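Local coordinates for hemerythrin-like domain-containing protein (Streptococcus mutans, PDB 2QKP), which is of unknown function, this piece being the C-terminal PAS domain of a longer hemerythrin-like protein, where it probably serves in sensing or in pairing subunits, at residues A21-I24 against L25-P29; F34-K37 against D38-Q42; F97-E100 against R101-K104; V113-Q116 against A117-Q121. All coordinates share one frame; numbering follows the deposited sequence.

Contact 1: A21-I24 against L25-P29; sequences ANLI and LNHLP
Ala21 opens the turn by offering its carbonyl O to Leu25 N at 3.0 Å, an i to i+4 helical bond, and its small side chain suits a buried side of helix 18-27. One residue on, Asn22 O receives Asn26 N, and the two asparagine side chains cross at a slant, their amide planes 78° apart. They are joined through water: one molecule donates to Asn22 OD1 and Asn26 OD1 together, while a second accepts from both ND2 atoms. Each OD1 has a further partner, Asn22 with Gly12 N of the second subunit and Asn26 with Asp46 N. Leu23 O takes the imidazole of His27, whose ND1 donates at 2.8 Å with the acceptor in the ring plane; the donor lies above the carbonyl plane, well off a lone pair. His27 CG stays beside its own backbone N (chi1 -78°), which folds the ring back along the helix and brings CE1 to 4.0 Å from Leu23 CD2. ND1 thus supplements a weak bond from His27 N. Ile24 O then accepts His27 N at 3.0 Å and, weakly, Leu28 N, while Ile24 CG2 approaches Leu28 CD1. Ala21 and Ile24 pack on Leu16 of strand 14-16, and Leu28 meets Leu28 of the second subunit, so the helix packs on strand 14-16 of its own chain and also takes part in the subunit interface.

Contact 2: F34-K37 against D38-Q42; sequences FVNK and DDIFQ
Asn36 and Gln42 meet across the hairpin, just beside its turn: Asn36 ND2 gives a hydrogen bond of 2.8 Å to Gln42 OE1, placed on a lone pair in the carbonyl plane of the glutamine. The two amides are turned 70° to each other. The other end of the asparagine is engaged too, for Asn36 OD1 accepts Asp38 N at 2.9 Å and Ile40 N at 3.1 Å, the two donors arriving from opposite faces of its plane. CG sits between the backbone N and carbonyl carbon (chi1 62°), a rotamer that curls the amide over the type I turn from Asn36 to Asp39 and makes the Asn36 OD1 bond to Asp38 N an Asx turn. The turn itself is closed by Asp39 N on Asn36 O, and Asp39 takes a positive phi.

Around this core the strands pair in antiparallel fashion. Gln42 N bonds Phe34 O and Asn36 N bonds Ile40 O, flanking the non-hydrogen-bonded pair Val35 and Phe41, where Val35 CG2 lies 4.4 Å from Phe41 CB. Gln42 NE2 comes to the edge of the Phe34 ring, 4.1 Å from CE2, and is held from beyond by Tyr15 O and Gln20 OE1 of the second subunit. At the outer tip Lys37 NZ reaches Asp38 OD1 in a 3.5 Å salt bridge. Val35 packs inward on Phe82 of helix 72-86. With both ends of its amide engaged, Asn36 probably helps to hold the turn, together with the Asp39 N to Asn36 O bond, while the longer salt bridge at the tip adds a looser link.

Contact 3: F97-E100 against R101-K104; sequences FQSE and RLGK
Ser99 meets the loop with both its backbone and its hydroxyl. Its N donates to Lys104 O at 2.8 Å, and its O takes Lys104 N at 3.1 Å, so the two residues form an antiparallel hydrogen-bonded pair. The hydroxyl is placed by a chi1 of 176°, which sets OG beside the carbonyl carbon and swings it over the turn. There it accepts a weak bond from Leu102 N at 3.3 Å and lies 3.5 Å from Leu102 CB; Leu102 CD2 is also close to it, at 3.6 Å. A serine suits this place because its short side chain can reach back to the amide of the loop while remaining buried.

Gly103 and Lys104 both face Ser99, which makes this a G1 beta bulge, the usual partner of a tight turn joining two strands of a hairpin, here 92-99 and 104-114 at one edge of the five-stranded PAS sheet. The positive phi of Gly103 (62°) is a conformation that glycine adopts readily, and the loop turns there before Lys104 resumes the strand.

Arg101 lays its CB 3.8 Å from Ser99 OG, then its chain leads away; Arg101 NH1 makes a weak bond to Val54 O. Glu100 carries the bend through its backbone: its O receives a weak bond from Gly103 N, and an acidic residue suits this exposed position. Lys104 starts on the same face of the sheet as Ser99, but its long chain leads away from residues 97-100. Ser99 also packs on Val106 of strand 104-114, and the neighbouring Phe97 lies against Val106 and Val108.

Contact 4: V113-Q116 against A117-Q121; sequences VRDQ and AGDFQ
The hairpin of strands 104-114 and 120-129 turns here, and Asp115 organises the bend. Asp115 OD1 takes Asp119 N at 2.9 Å on its syn side, about 33° out of the carboxylate plane, and Ala117 N more weakly. Its CG lies between the backbone N and the carbonyl carbon (chi1 61°), and this brings the carboxylate back over the loop. An aspartate is apt at such a bend, being short enough to accept from the amides of its own turn. Asp115 O accepts Gly118 N, closing a type I turn from Asp115 to Gly118, and at the backbone angles of Gly118 a side chain would run into the preceding carbonyl.

Beyond the turn the strands are neighbours in the five-stranded PAS sheet, 120-129 being its middle strand. Asp115 N bonds Asp119 O and Gln121 N bonds Val113 O at 2.7 Å, on either side of the non-hydrogen-bonded pair Arg114 and Phe120. The Arg114 chain, extended from CG to NE, reaches over to the opposing segment, letting NH1 donate to Gly118 O at 2.9 Å. Phe120 CD1 sits over one face of the guanidinium, 3.9 Å from Arg114 NH2, with the two planes 56° apart. NH2 is held in turn by the carbonyls of Arg86 and Leu85, which secure the charged end against the close of helix 72-86.

Asp115 OD2 and Asp119 OD2 lie 4.3 Å apart, a like-charge approach bridged by a water that donates to both, which would probably ease the repulsion. Gln121 lays its CB 4.1 Å from Val113 CG1, and both residues pack on Leu23 of the second subunit.

Overall arrangement
Contacts 2, 3 and 4 all belong to the five-stranded antiparallel sheet, whereas contact 1 is a helical turn ahead of it. Contacts 1 and 2 are partly buried, and 3 and 4 are surface bends. Contacts 2 and 4 touch through neighbouring strands 31-36 and 120-129, with Phe34 CZ 3.4 Å from Gln121 O; contact 3 lies across the chain's centre from both, its centre about 34 Å from that of contact 4. Type I turns whose first residue accepts backbone amides through its side-chain oxygen mark contacts 2 and 4, but a G1 beta bulge and a serine hydroxyl serve contact 3. Contacts 1, 2 and 4 meet the second subunit, and contact 3 does not.

Contact 1: A21-I24 against L25-P29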
loop_
_atom_site.group_PDB
_atom_site.type_symbol
_atom_site.label_atom_id
_atom_site.label_comp_id
_atom_site.label_asym_id
_atom_site.label_seq_id
_atom_site.Cartn_x
_atom_site.Cartn_y
_atom_site.Cartn_z
ATOM N N ALA A 21 -9.617 -2.240 -6.307
ATOM C CA ALA A 21 -8.811 -2.466 -5.080
ATOM C C ALA A 21 -7.614 -3.330 -5.471
ATOM O O ALA A 21 -6.493 -3.073 -5.043
ATOM C CB ALA A 21 -9.617 -3.108 -3.973
ATOM N N ASN A 22 -7.852 -4.358 -6.279
ATOM C CA ASN A 22 -6.758 -5.196 -6.779
ATOM C C ASN A 22 -5.742 -4.395 -7.594
ATOM O O ASN A 22 -4.533 -4.542 -7.386
ATOM C CB ASN A 22 -7.312 -6.390 -7.615
ATOM C CG ASN A 22 -6.211 -7.370 -8.004
ATOM O OD1 ASN A 22 -5.511 -7.862 -7.140
ATOM N ND2 ASN A 22 -6.037 -7.624 -9.315
ATOM N N LEU A 23 -6.206 -3.544 -8.523
ATOM C CA LEU A 23 -5.266 -2.691 -9.271
ATOM C C LEU A 23 -4.425 -1.812 -8.334
ATOM O O LEU A 23 -3.226 -1.662 -8.508
ATOM C CB LEU A 23 -6.026 -1.765 -10.204
ATOM C CG LEU A 23 -6.521 -2.429 -11.487
ATOM C CD1 LEU A 23 -7.566 -1.531 -12.099
ATOM C CD2 LEU A 23 -5.367 -2.721 -12.475
ATOM N N ILE A 24 -5.075 -1.252 -7.326
ATOM C CA ILE A 24 -4.338 -0.376 -6.378
ATOM C C ILE A 24 -3.246 -1.159 -5.663
ATOM O O ILE A 24 -2.109 -0.731 -5.606
ATOM C CB ILE A 24 -5.297 0.289 -5.396
ATOM C CG1 ILE A 24 -6.094 1.390 -6.127
ATOM C CG2 ILE A 24 -4.512 0.869 -4.186
ATOM C CD1 ILE A 24 -7.374 1.807 -5.374
ATOM N N LEU A 25 -3.587 -2.338 -5.151
ATOM C CA LEU A 25 -2.614 -3.157 -4.421
ATOM C C LEU A 25 -1.436 -3.509 -5.292
ATOM O O LEU A 25 -0.303 -3.626 -4.804
ATOM C CB LEU A 25 -3.269 -4.422 -3.859
ATOM C CG LEU A 25 -4.166 -4.188 -2.637
ATOM C CD1 LEU A 25 -5.113 -5.374 -2.414
ATOM C CD2 LEU A 25 -3.391 -3.849 -1.335
ATOM N N ASN A 26 -1.701 -3.696 -6.589
ATOM C CA ASN A 26 -0.617 -4.005 -7.552
ATOM C C ASN A 26 0.220 -2.809 -8.022
ATOM O O ASN A 26 1.314 -3.013 -8.577
ATOM C CB ASN A 26 -1.215 -4.717 -8.765
ATOM C CG ASN A 26 -1.735 -6.118 -8.421
ATOM O OD1 ASN A 26 -1.358 -6.690 -7.394
ATOM N ND2 ASN A 26 -2.613 -6.667 -9.273
ATOM N N HIS A 27 -0.288 -1.592 -7.827
ATOM C CA HIS A 27 0.431 -0.369 -8.256
ATOM C C HIS A 27 1.173 0.318 -7.128
ATOM O O HIS A 27 1.879 1.319 -7.345
ATOM C CB HIS A 27 -0.509 0.627 -8.949
ATOM C CG HIS A 27 -0.830 0.252 -10.361
ATOM N ND1 HIS A 27 -1.741 -0.733 -10.671
ATOM C CD2 HIS A 27 -0.343 0.711 -11.544
ATOM C CE1 HIS A 27 -1.823 -0.848 -11.991
ATOM N NE2 HIS A 27 -0.974 0.005 -12.542
ATOM N N LEU A 28 1.042 -0.202 -5.912
ATOM C CA LEU A 28 1.803 0.370 -4.801
ATOM C C LEU A 28 3.258 -0.060 -4.908
ATOM O O LEU A 28 3.531 -1.147 -5.412
ATOM C CB LEU A 28 1.180 -0.039 -3.469
ATOM C CG LEU A 28 -0.195 0.592 -3.156
ATOM C CD1 LEU A 28 -0.838 -0.156 -1.985
ATOM C CD2 LEU A 28 -0.082 2.086 -2.828
ATOM N N PRO A 29 4.206 0.772 -4.412
ATOM C CA PRO A 29 5.627 0.479 -4.587
ATOM C C PRO A 29 6.151 -0.487 -3.500
ATOM O O PRO A 29 7.218 -0.248 -2.897
ATOM C CB PRO A 29 6.261 1.871 -4.432
ATOM C CG PRO A 29 5.435 2.519 -3.423
ATOM C CD PRO A 29 4.015 2.005 -3.635
HETATM O O HOH W 1 -3.219 -7.580 -5.560
HETATM O O HOH W 2 -3.530 -9.244 -10.021
#

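Contact 2: F34-K37 against D38-Q42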
loop_
_atom_site.group_PDB
_atom_site.type_symbol
_atom_site.label_atom_id
_atom_site.label_comp_id
_atom_site.label_asym_id
_atom_site.label_seq_id
_atom_site.Cartn_x
_atom_site.Cartn_y
_atom_site.Cartn_z
ATOM N N PHE A 34 0.305 -11.462 2.776
ATOM C CA PHE A 34 -0.603 -11.495 3.909
ATOM C C PHE A 34 -0.764 -12.931 4.369
ATOM O O PHE A 34 -1.020 -13.811 3.566
ATOM C CB PHE A 34 -1.961 -10.921 3.510
ATOM C CG PHE A 34 -2.996 -11.058 4.557
ATOM C CD1 PHE A 34 -2.902 -10.321 5.754
ATOM C CD2 PHE A 34 -4.081 -11.908 4.365
ATOM C CE1 PHE A 34 -3.896 -10.419 6.741
ATOM C CE2 PHE A 34 -5.074 -12.037 5.362
ATOM C CZ PHE A 34 -4.978 -11.297 6.548
ATOM N N VAL A 35 -0.621 -13.130 5.672
ATOM C CA VAL A 35 -0.844 -14.434 6.318
ATOM C C VAL A 35 -2.028 -14.275 7.271
ATOM O O VAL A 35 -2.060 -13.329 8.069
ATOM C CB VAL A 35 0.433 -14.862 7.091
ATOM C CG1 VAL A 35 0.181 -16.136 7.885
ATOM C CG2 VAL A 35 1.604 -15.039 6.141
ATOM N N ASN A 36 -3.020 -15.159 7.209
ATOM C CA ASN A 36 -4.250 -14.914 7.991
ATOM C C ASN A 36 -4.067 -15.415 9.421
ATOM O O ASN A 36 -2.992 -15.912 9.777
ATOM C CB ASN A 36 -5.496 -15.522 7.325
ATOM C CG ASN A 36 -5.411 -17.055 7.189
ATOM O OD1 ASN A 36 -4.790 -17.727 8.016
ATOM N ND2 ASN A 36 -6.054 -17.605 6.150
ATOM N N LYS A 37 -5.114 -15.255 10.223
ATOM C CA LYS A 37 -5.040 -15.621 11.643
ATOM C C LYS A 37 -4.908 -17.149 11.898
ATOM O O LYS A 37 -4.625 -17.568 13.030
ATOM C CB LYS A 37 -6.231 -14.996 12.375
ATOM C CG LYS A 37 -7.528 -15.641 12.020
ATOM C CD LYS A 37 -8.719 -15.005 12.713
ATOM C CE LYS A 37 -9.985 -15.740 12.295
ATOM N NZ LYS A 37 -9.817 -17.248 12.257
ATOM N N ASP A 38 -5.094 -17.963 10.852
ATOM C CA ASP A 38 -4.857 -19.424 10.898
ATOM C C ASP A 38 -3.506 -19.822 10.330
ATOM O O ASP A 38 -3.301 -20.982 9.940
ATOM C CB ASP A 38 -5.969 -20.151 10.136
ATOM C CG ASP A 38 -7.329 -19.833 10.698
ATOM O OD1 ASP A 38 -7.449 -19.830 11.939
ATOM O OD2 ASP A 38 -8.266 -19.556 9.913
ATOM N N ASP A 39 -2.601 -18.839 10.232
ATOM C CA ASP A 39 -1.241 -19.051 9.745
ATOM C C ASP A 39 -1.091 -19.488 8.299
ATOM O O ASP A 39 -0.045 -20.009 7.926
ATOM C CB ASP A 39 -0.480 -20.029 10.648
ATOM C CG ASP A 39 -0.179 -19.444 11.995
ATOM O OD1 ASP A 39 -0.267 -18.209 12.137
ATOM O OD2 ASP A 39 0.167 -20.228 12.916
ATOM N N ILE A 40 -2.129 -19.245 7.500
ATOM C CA ILE A 40 -2.117 -19.567 6.088
ATOM C C ILE A 40 -1.622 -18.382 5.262
ATOM O O ILE A 40 -2.206 -17.298 5.338
ATOM C CB ILE A 40 -3.511 -19.973 5.585
ATOM C CG1 ILE A 40 -4.026 -21.214 6.343
ATOM C CG2 ILE A 40 -3.474 -20.229 4.090
ATOM C CD1 ILE A 40 -3.079 -22.410 6.270
ATOM N N PHE A 41 -0.566 -18.602 4.494
ATOM C CA PHE A 41 -0.090 -17.617 3.508
ATOM C C PHE A 41 -1.149 -17.569 2.412
ATOM O O PHE A 41 -1.310 -18.539 1.645
ATOM C CB PHE A 41 1.294 -18.027 2.993
ATOM C CG PHE A 41 1.811 -17.191 1.848
ATOM C CD1 PHE A 41 2.437 -17.793 0.776
ATOM C CD2 PHE A 41 1.680 -15.804 1.845
ATOM C CE1 PHE A 41 2.925 -17.045 -0.297
ATOM C CE2 PHE A 41 2.159 -15.049 0.774
ATOM C CZ PHE A 41 2.793 -15.666 -0.291
ATOM N N GLN A 42 -1.920 -16.480 2.372
ATOM C CA GLN A 42 -3.075 -16.391 1.468
ATOM C C GLN A 42 -2.771 -15.654 0.192
ATOM O O GLN A 42 -3.399 -15.889 -0.836
ATOM C CB GLN A 42 -4.180 -15.558 2.112
ATOM C CG GLN A 42 -5.193 -16.295 2.894
ATOM C CD GLN A 42 -6.336 -15.413 3.330
ATOM O OE1 GLN A 42 -6.902 -15.619 4.397
ATOM N NE2 GLN A 42 -6.713 -14.442 2.501
HETATM O O HOH W 3 -7.660 -20.243 6.728
#

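Contact 3: F97-E100 against R101-K104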
loop_
_atom_site.group_PDB
_atom_site.type_symbol
_atom_site.label_atom_id
_atom_site.label_comp_id
_atom_site.label_asym_id
_atom_site.label_seq_id
_atom_site.Cartn_x
_atom_site.Cartn_y
_atom_site.Cartn_z
ATOM N N PHE A 97 18.313 -3.783 5.217
ATOM C CA PHE A 97 19.589 -4.341 4.770
ATOM C C PHE A 97 19.871 -3.901 3.353
ATOM O O PHE A 97 18.951 -3.584 2.593
ATOM C CB PHE A 97 19.569 -5.882 4.848
ATOM C CG PHE A 97 18.523 -6.543 3.974
ATOM C CD1 PHE A 97 18.818 -6.919 2.658
ATOM C CD2 PHE A 97 17.250 -6.810 4.469
ATOM C CE1 PHE A 97 17.854 -7.549 1.841
ATOM C CE2 PHE A 97 16.284 -7.435 3.666
ATOM C CZ PHE A 97 16.584 -7.798 2.351
ATOM N N GLN A 98 21.157 -3.901 2.994
ATOM C CA GLN A 98 21.600 -3.590 1.646
ATOM C C GLN A 98 21.457 -4.836 0.775
ATOM O O GLN A 98 21.804 -5.934 1.210
ATOM C CB GLN A 98 23.075 -3.198 1.681
ATOM C CG GLN A 98 23.340 -1.792 2.092
ATOM C CD GLN A 98 23.225 -0.830 0.943
ATOM O OE1 GLN A 98 23.253 0.391 1.135
ATOM N NE2 GLN A 98 23.093 -1.366 -0.270
ATOM N N SER A 99 20.924 -4.671 -0.432
ATOM C CA SER A 99 20.912 -5.744 -1.416
ATOM C C SER A 99 21.687 -5.275 -2.639
ATOM O O SER A 99 21.144 -4.566 -3.478
ATOM C CB SER A 99 19.481 -6.114 -1.811
ATOM O OG SER A 99 19.491 -7.098 -2.843
ATOM N N GLU A 100 22.955 -5.656 -2.734
ATOM C CA GLU A 100 23.752 -5.301 -3.914
ATOM C C GLU A 100 23.250 -6.028 -5.174
ATOM O O GLU A 100 23.276 -5.456 -6.267
ATOM C CB GLU A 100 25.249 -5.543 -3.678
ATOM C CG GLU A 100 25.897 -4.616 -2.632
ATOM C CD GLU A 100 26.022 -3.162 -3.089
ATOM O OE1 GLU A 100 25.031 -2.603 -3.614
ATOM O OE2 GLU A 100 27.107 -2.562 -2.904
ATOM N N ARG A 101 22.792 -7.269 -4.990
ATOM C CA ARG A 101 22.077 -8.075 -6.007
ATOM C C ARG A 101 21.007 -7.285 -6.784
ATOM O O ARG A 101 20.935 -7.352 -8.024
ATOM C CB ARG A 101 21.393 -9.263 -5.307
ATOM C CG ARG A 101 20.925 -10.409 -6.221
ATOM C CD ARG A 101 20.202 -11.499 -5.402
ATOM N NE ARG A 101 18.761 -11.255 -5.321
ATOM C CZ ARG A 101 17.957 -11.703 -4.354
ATOM N NH1 ARG A 101 16.658 -11.411 -4.385
ATOM N NH2 ARG A 101 18.436 -12.442 -3.356
ATOM N N LEU A 102 20.173 -6.549 -6.053
ATOM C CA LEU A 102 19.023 -5.894 -6.644
ATOM C C LEU A 102 19.230 -4.401 -6.852
ATOM O O LEU A 102 18.368 -3.732 -7.425
ATOM C CB LEU A 102 17.774 -6.153 -5.782
ATOM C CG LEU A 102 16.887 -7.391 -6.015
ATOM C CD1 LEU A 102 17.474 -8.442 -6.964
ATOM C CD2 LEU A 102 16.521 -8.002 -4.684
ATOM N N GLY A 103 20.367 -3.890 -6.381
ATOM C CA GLY A 103 20.636 -2.451 -6.373
ATOM C C GLY A 103 19.635 -1.706 -5.500
ATOM O O GLY A 103 19.231 -0.586 -5.819
ATOM N N LYS A 104 19.245 -2.336 -4.397
ATOM C CA LYS A 104 18.184 -1.815 -3.531
ATOM C C LYS A 104 18.693 -1.761 -2.109
ATOM O O LYS A 104 19.544 -2.571 -1.702
ATOM C CB LYS A 104 16.939 -2.716 -3.575
ATOM C CG LYS A 104 16.098 -2.564 -4.842
ATOM C CD LYS A 104 14.913 -3.511 -4.903
ATOM C CE LYS A 104 14.195 -3.317 -6.230
ATOM N NZ LYS A 104 12.891 -4.023 -6.310
#

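Contact 4: V113-Q116 against A117-Q121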
loop_
_atom_site.group_PDB
_atom_site.type_symbol
_atom_site.label_atom_id
_atom_site.label_comp_id
_atom_site.label_asym_id
_atom_site.label_seq_id
_atom_site.Cartn_x
_atom_site.Cartn_y
_atom_site.Cartn_z
ATOM N N VAL A 113 -2.360 -6.976 11.643
ATOM C CA VAL A 113 -3.605 -6.454 11.043
ATOM C C VAL A 113 -4.707 -6.660 12.085
ATOM O O VAL A 113 -4.980 -7.798 12.488
ATOM C CB VAL A 113 -3.955 -7.189 9.728
ATOM C CG1 VAL A 113 -5.229 -6.637 9.119
ATOM C CG2 VAL A 113 -2.821 -7.064 8.738
ATOM N N ARG A 114 -5.296 -5.563 12.548
ATOM C CA ARG A 114 -6.362 -5.610 13.574
ATOM C C ARG A 114 -7.576 -4.854 13.095
ATOM O O ARG A 114 -7.449 -3.841 12.421
ATOM C CB ARG A 114 -5.850 -5.004 14.896
ATOM C CG ARG A 114 -4.722 -5.884 15.489
ATOM C CD ARG A 114 -4.233 -5.370 16.874
ATOM N NE ARG A 114 -3.220 -6.286 17.384
ATOM C CZ ARG A 114 -3.488 -7.457 17.960
ATOM N NH1 ARG A 114 -4.750 -7.880 18.127
ATOM N NH2 ARG A 114 -2.487 -8.218 18.377
ATOM N N ASP A 115 -8.762 -5.322 13.476
ATOM C CA ASP A 115 -9.990 -4.573 13.162
ATOM C C ASP A 115 -10.226 -3.412 14.162
ATOM O O ASP A 115 -9.400 -3.190 15.042
ATOM C CB ASP A 115 -11.172 -5.548 13.046
ATOM C CG ASP A 115 -11.435 -6.319 14.332
ATOM O OD1 ASP A 115 -10.921 -5.912 15.393
ATOM O OD2 ASP A 115 -12.183 -7.324 14.284
ATOM N N GLN A 116 -11.318 -2.656 14.029
ATOM C CA GLN A 116 -11.515 -1.508 14.932
ATOM C C GLN A 116 -11.769 -1.909 16.392
ATOM O O GLN A 116 -11.621 -1.089 17.295
ATOM C CB GLN A 116 -12.580 -0.521 14.421
ATOM C CG GLN A 116 -12.187 0.219 13.142
ATOM C CD GLN A 116 -10.905 1.053 13.261
ATOM O OE1 GLN A 116 -9.845 0.570 13.696
ATOM N NE2 GLN A 116 -10.992 2.308 12.847
ATOM N N ALA A 117 -12.135 -3.168 16.612
ATOM C CA ALA A 117 -12.290 -3.712 17.984
ATOM C C ALA A 117 -10.940 -4.035 18.625
ATOM O O ALA A 117 -10.862 -4.192 19.839
ATOM C CB ALA A 117 -13.141 -4.965 17.957
ATOM N N GLY A 118 -9.896 -4.175 17.810
ATOM C CA GLY A 118 -8.563 -4.538 18.300
ATOM C C GLY A 118 -8.274 -6.014 18.173
ATOM O O GLY A 118 -7.255 -6.493 18.657
ATOM N N ASP A 119 -9.158 -6.747 17.486
ATOM C CA ASP A 119 -8.972 -8.170 17.298
ATOM C C ASP A 119 -8.014 -8.542 16.151
ATOM O O ASP A 119 -7.945 -7.849 15.132
ATOM C CB ASP A 119 -10.339 -8.861 17.140
ATOM C CG ASP A 119 -11.211 -8.745 18.403
ATOM O OD1 ASP A 119 -10.664 -8.449 19.507
ATOM O OD2 ASP A 119 -12.452 -8.939 18.288
ATOM N N PHE A 120 -7.295 -9.645 16.316
ATOM C CA PHE A 120 -6.190 -10.018 15.415
ATOM C C PHE A 120 -6.717 -10.680 14.141
ATOM O O PHE A 120 -7.461 -11.651 14.209
ATOM C CB PHE A 120 -5.229 -10.987 16.146
ATOM C CG PHE A 120 -4.015 -11.344 15.355
ATOM C CD1 PHE A 120 -2.974 -10.443 15.210
ATOM C CD2 PHE A 120 -3.911 -12.590 14.730
ATOM C CE1 PHE A 120 -1.846 -10.798 14.471
ATOM C CE2 PHE A 120 -2.769 -12.939 14.004
ATOM C CZ PHE A 120 -1.757 -12.042 13.868
ATOM N N GLN A 121 -6.324 -10.139 12.983
ATOM C CA GLN A 121 -6.775 -10.662 11.691
ATOM C C GLN A 121 -5.660 -11.253 10.823
ATOM O O GLN A 121 -5.930 -11.850 9.766
ATOM C CB GLN A 121 -7.491 -9.551 10.925
ATOM C CG GLN A 121 -8.624 -8.902 11.692
ATOM C CD GLN A 121 -9.691 -9.894 12.117
ATOM O OE1 GLN A 121 -9.968 -10.869 11.415
ATOM N NE2 GLN A 121 -10.283 -9.660 13.286
HETATM O O HOH W 4 -13.854 -8.197 16.089
#